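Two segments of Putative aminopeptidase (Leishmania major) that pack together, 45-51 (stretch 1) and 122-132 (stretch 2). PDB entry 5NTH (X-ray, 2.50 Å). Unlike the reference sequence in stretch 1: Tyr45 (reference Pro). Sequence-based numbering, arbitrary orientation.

Stretch 1 45-51: YHVLLVG
Stretch 2 122-132: EAVAAACGSVE

The most unusual feature of this contact is a histidine that makes no hydrogen bond across the interface: Val131 CG2 lies over one face of the His46 ring, 4.2 Å from its centroid and 22° off the ring normal, a CH-pi contact. Val131 CG2 is 3.9 Å from His46 CG, while His46 CE1 comes within 3.3 Å of Ser130 O. Both ring nitrogens are hydrogen-bonded elsewhere in the structure, and the ring meets residues 122-132 through van der Waals and CH-pi contacts.

Residues 46-51 form an extended strand, with phi from -120° to -177° and psi from 126° to 168°. Helix 122-127, which begins earlier in the chain and has phi from -53° to -84° and psi from -23° to -55°, runs nearly antiparallel to it, at 164° between N-to-C directions, with a closest axial approach of 9.3 Å. The register pairs Val50 with Ala123 (CA-CA 7.5 Å), Leu48 with Ala127 (CA-CA 6.7 Å) and His46 with Val131 (CA-CA 6.9 Å). Strand alternation turns His46, Leu48 and Val50 toward the second stretch, whereas Val47 points away.

Leu48 and Val50 meet Ala123, Val124 and Ala127 in apolar contacts, with methyl and methylene groups in van der Waals contact and no polar group to satisfy between these side chains. Leu48 (chi1 t, chi2 p) brings CD2 to 3.7 Å from Val124 CA and 3.9 Å from Val124 CG2, with Val124 in the t rotamer; Leu48 CB sits 4.2 Å from Ala127 CB. Farther along, Val50 (p) places CG2 4.3 Å from Ala123 CB.

Within the second stretch, Ala127 N donates to Val124 O at 2.8 Å and Cys128 N to the same Val124 O at 3.1 Å. Beyond Gly129 (phi/psi -66°/-20°) and Ser130 (-110°/7°), Val131 extends to -85°/127°, with Val131 N hydrogen-bonded to Cys128 O at 3.2 Å. After this turn Val131 (t) lies against His46 (chi1 m, chi2 -100°). In all, the contact buries 316 Å², summed over both sides.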

ATOM      1  N   TYR A  45       4.222 -46.228  27.467  1.00 24.67           N
ATOM      2  CA  TYR A  45       4.222 -46.621  26.090  1.00 24.33           C
ATOM      3  C   TYR A  45       5.259 -45.755  25.342  1.00 25.03           C
ATOM      4  O   TYR A  45       5.976 -46.229  24.478  1.00 25.09           O
ATOM      5  CB  TYR A  45       2.803 -46.438  25.580  1.00 23.70           C
ATOM      6  N   HIS A  46       5.356 -44.476  25.725  1.00 25.74           N
ATOM      7  CA  HIS A  46       6.326 -43.514  25.142  1.00 25.64           C
ATOM      8  C   HIS A  46       7.134 -42.826  26.236  1.00 24.50           C
ATOM      9  O   HIS A  46       6.606 -42.531  27.323  1.00 23.51           O
ATOM     10  CB  HIS A  46       5.587 -42.446  24.318  1.00 26.39           C
ATOM     11  CG  HIS A  46       4.719 -43.028  23.258  1.00 27.29           C
ATOM     12  ND1 HIS A  46       5.105 -43.104  21.935  1.00 28.16           N
ATOM     13  CD2 HIS A  46       3.516 -43.640  23.337  1.00 27.36           C
ATOM     14  CE1 HIS A  46       4.157 -43.698  21.238  1.00 27.77           C
ATOM     15  NE2 HIS A  46       3.183 -44.034  22.066  1.00 27.70           N
ATOM     16  N   VAL A  47       8.409 -42.573  25.927  1.00 23.59           N
ATOM     17  CA  VAL A  47       9.341 -42.003  26.868  1.00 22.87           C
ATOM     18  C   VAL A  47      10.160 -40.928  26.188  1.00 23.12           C
ATOM     19  O   VAL A  47      10.672 -41.136  25.108  1.00 23.25           O
ATOM     20  CB  VAL A  47      10.299 -43.060  27.440  1.00 22.35           C
ATOM     21  CG1 VAL A  47      11.187 -42.444  28.498  1.00 22.30           C
ATOM     22  CG2 VAL A  47       9.538 -44.184  28.079  1.00 22.15           C
ATOM     23  N   LEU A  48      10.294 -39.793  26.863  1.00 23.84           N
ATOM     24  CA  LEU A  48      11.174 -38.736  26.453  1.00 24.75           C
ATOM     25  C   LEU A  48      12.219 -38.475  27.544  1.00 25.50           C
ATOM     26  O   LEU A  48      11.898 -38.349  28.734  1.00 25.52           O
ATOM     27  CB  LEU A  48      10.371 -37.465  26.184  1.00 24.79           C
ATOM     28  CG  LEU A  48      11.199 -36.185  26.011  1.00 24.90           C
ATOM     29  CD1 LEU A  48      12.045 -36.193  24.735  1.00 25.04           C
ATOM     30  CD2 LEU A  48      10.287 -34.977  26.042  1.00 25.12           C
ATOM     31  N   LEU A  49      13.461 -38.349  27.105  1.00 25.91           N
ATOM     32  CA  LEU A  49      14.554 -38.052  27.974  1.00 26.40           C
ATOM     33  C   LEU A  49      15.193 -36.789  27.454  1.00 26.90           C
ATOM     34  O   LEU A  49      15.574 -36.717  26.278  1.00 26.75           O
ATOM     35  CB  LEU A  49      15.558 -39.193  27.960  1.00 26.75           C
ATOM     36  CG  LEU A  49      16.838 -38.934  28.755  1.00 26.93           C
ATOM     37  CD1 LEU A  49      16.552 -38.544  30.203  1.00 26.61           C
ATOM     38  CD2 LEU A  49      17.694 -40.180  28.659  1.00 27.17           C
ATOM     39  N   VAL A  50      15.317 -35.796  28.331  1.00 27.08           N
ATOM     40  CA  VAL A  50      15.755 -34.490  27.910  1.00 26.83           C
ATOM     41  C   VAL A  50      16.580 -33.871  28.997  1.00 27.06           C
ATOM     42  O   VAL A  50      16.161 -33.809  30.162  1.00 26.89           O
ATOM     43  CB  VAL A  50      14.581 -33.583  27.497  1.00 26.83           C
ATOM     44  CG1 VAL A  50      13.521 -33.463  28.592  1.00 26.99           C
ATOM     45  CG2 VAL A  50      15.097 -32.214  27.103  1.00 27.32           C
ATOM     46  N   GLY A  51      17.762 -33.412  28.600  1.00 27.34           N
ATOM     47  CA  GLY A  51      18.646 -32.742  29.519  1.00 27.40           C
ATOM     48  C   GLY A  51      19.892 -32.236  28.852  1.00 28.11           C
ATOM     49  O   GLY A  51      20.178 -32.559  27.704  1.00 27.62           O
ATOM     50  N   GLU A 122       9.960 -27.399  23.288  1.00 29.78           N
ATOM     51  CA  GLU A 122      10.086 -27.876  21.911  1.00 32.19           C
ATOM     52  C   GLU A 122      10.237 -29.383  21.891  1.00 31.54           C
ATOM     53  O   GLU A 122       9.694 -30.040  21.020  1.00 33.73           O
ATOM     54  CB  GLU A 122      11.261 -27.238  21.162  1.00 35.79           C
ATOM     55  CG  GLU A 122      11.042 -25.776  20.754  1.00 40.97           C
ATOM     56  CD  GLU A 122      12.265 -25.108  20.094  1.00 44.33           C
ATOM     57  OE1 GLU A 122      13.291 -25.793  19.835  1.00 46.22           O
ATOM     58  OE2 GLU A 122      12.191 -23.884  19.826  1.00 44.43           O
ATOM     59  N   ALA A 123      10.965 -29.932  22.852  1.00 29.91           N
ATOM     60  CA  ALA A 123      11.249 -31.348  22.852  1.00 28.70           C
ATOM     61  C   ALA A 123      10.036 -32.165  23.288  1.00 28.22           C
ATOM     62  O   ALA A 123       9.734 -33.221  22.683  1.00 28.85           O
ATOM     63  CB  ALA A 123      12.418 -31.630  23.751  1.00 29.40           C
ATOM     64  N   VAL A 124       9.341 -31.694  24.326  1.00 26.42           N
ATOM     65  CA  VAL A 124       8.073 -32.294  24.733  1.00 25.60           C
ATOM     66  C   VAL A 124       7.093 -32.338  23.556  1.00 25.69           C
ATOM     67  O   VAL A 124       6.623 -33.401  23.187  1.00 26.38           O
ATOM     68  CB  VAL A 124       7.455 -31.571  25.944  1.00 25.48           C
ATOM     69  CG1 VAL A 124       6.002 -31.972  26.166  1.00 25.32           C
ATOM     70  CG2 VAL A 124       8.256 -31.896  27.195  1.00 25.94           C
ATOM     71  N   ALA A 125       6.842 -31.195  22.940  1.00 25.28           N
ATOM     72  CA  ALA A 125       5.830 -31.065  21.903  1.00 25.11           C
ATOM     73  C   ALA A 125       5.998 -32.057  20.802  1.00 24.46           C
ATOM     74  O   ALA A 125       5.021 -32.580  20.305  1.00 23.66           O
ATOM     75  CB  ALA A 125       5.878 -29.666  21.305  1.00 25.86           C
ATOM     76  N   ALA A 126       7.247 -32.272  20.415  1.00 24.38           N
ATOM     77  CA  ALA A 126       7.588 -33.186  19.355  1.00 25.02           C
ATOM     78  C   ALA A 126       7.431 -34.668  19.769  1.00 26.34           C
ATOM     79  O   ALA A 126       7.276 -35.533  18.929  1.00 27.86           O
ATOM     80  CB  ALA A 126       9.008 -32.920  18.884  1.00 24.83           C
ATOM     81  N   ALA A 127       7.480 -34.970  21.053  1.00 27.33           N
ATOM     82  CA  ALA A 127       7.274 -36.335  21.530  1.00 27.69           C
ATOM     83  C   ALA A 127       5.801 -36.672  21.678  1.00 28.39           C
ATOM     84  O   ALA A 127       5.411 -37.851  21.611  1.00 29.95           O
ATOM     85  CB  ALA A 127       7.973 -36.530  22.863  1.00 27.95           C
ATOM     86  N   CYS A 128       4.971 -35.658  21.886  1.00 27.89           N
ATOM     87  CA  CYS A 128       3.555 -35.919  22.105  1.00 28.16           C
ATOM     88  C   CYS A 128       2.872 -36.321  20.794  1.00 30.58           C
ATOM     89  O   CYS A 128       1.774 -36.891  20.823  1.00 32.11           O
ATOM     90  CB  CYS A 128       2.846 -34.717  22.738  1.00 27.03           C
ATOM     91  SG  CYS A 128       3.493 -34.219  24.343  1.00 25.34           S
ATOM     92  N   GLY A 129       3.500 -36.039  19.651  1.00 31.76           N
ATOM     93  CA  GLY A 129       2.810 -36.177  18.367  1.00 33.74           C
ATOM     94  C   GLY A 129       2.426 -37.591  17.960  1.00 35.01           C
ATOM     95  O   GLY A 129       1.559 -37.778  17.091  1.00 34.95           O
ATOM     96  N   SER A 130       3.099 -38.570  18.579  1.00 36.54           N
ATOM     97  CA  SER A 130       2.914 -39.998  18.289  1.00 36.89           C
ATOM     98  C   SER A 130       2.216 -40.746  19.435  1.00 35.36           C
ATOM     99  O   SER A 130       2.104 -41.957  19.396  1.00 35.58           O
ATOM    100  CB  SER A 130       4.279 -40.630  17.987  1.00 36.75           C
ATOM    101  OG  SER A 130       5.236 -40.098  18.893  1.00 39.94           O
ATOM    102  N   VAL A 131       1.745 -40.026  20.445  1.00 34.00           N
ATOM    103  CA  VAL A 131       1.092 -40.651  21.582  1.00 33.60           C
ATOM    104  C   VAL A 131      -0.374 -40.863  21.227  1.00 34.94           C
ATOM    105  O   VAL A 131      -1.069 -39.928  20.841  1.00 33.98           O
ATOM    106  CB  VAL A 131       1.254 -39.795  22.855  1.00 32.34           C
ATOM    107  CG1 VAL A 131       0.484 -40.372  24.025  1.00 32.22           C
ATOM    108  CG2 VAL A 131       2.717 -39.692  23.229  1.00 31.67           C
ATOM    109  N   GLU A 132      -0.844 -42.091  21.389  1.00 37.92           N
ATOM    110  CA  GLU A 132      -2.210 -42.452  21.003  1.00 41.67           C
ATOM    111  C   GLU A 132      -3.176 -42.262  22.148  1.00 39.88           C
ATOM    112  O   GLU A 132      -2.768 -42.157  23.301  1.00 37.25           O
ATOM    113  CB  GLU A 132      -2.280 -43.893  20.528  1.00 47.03           C
ATOM    114  CG  GLU A 132      -1.811 -44.122  19.101  1.00 51.73           C
ATOM    115  CD  GLU A 132      -1.519 -45.606  18.856  1.00 59.18           C
ATOM    116  OE1 GLU A 132      -2.344 -46.308  18.217  1.00 61.85           O
ATOM    117  OE2 GLU A 132      -0.475 -46.090  19.348  1.00 63.40           O
TER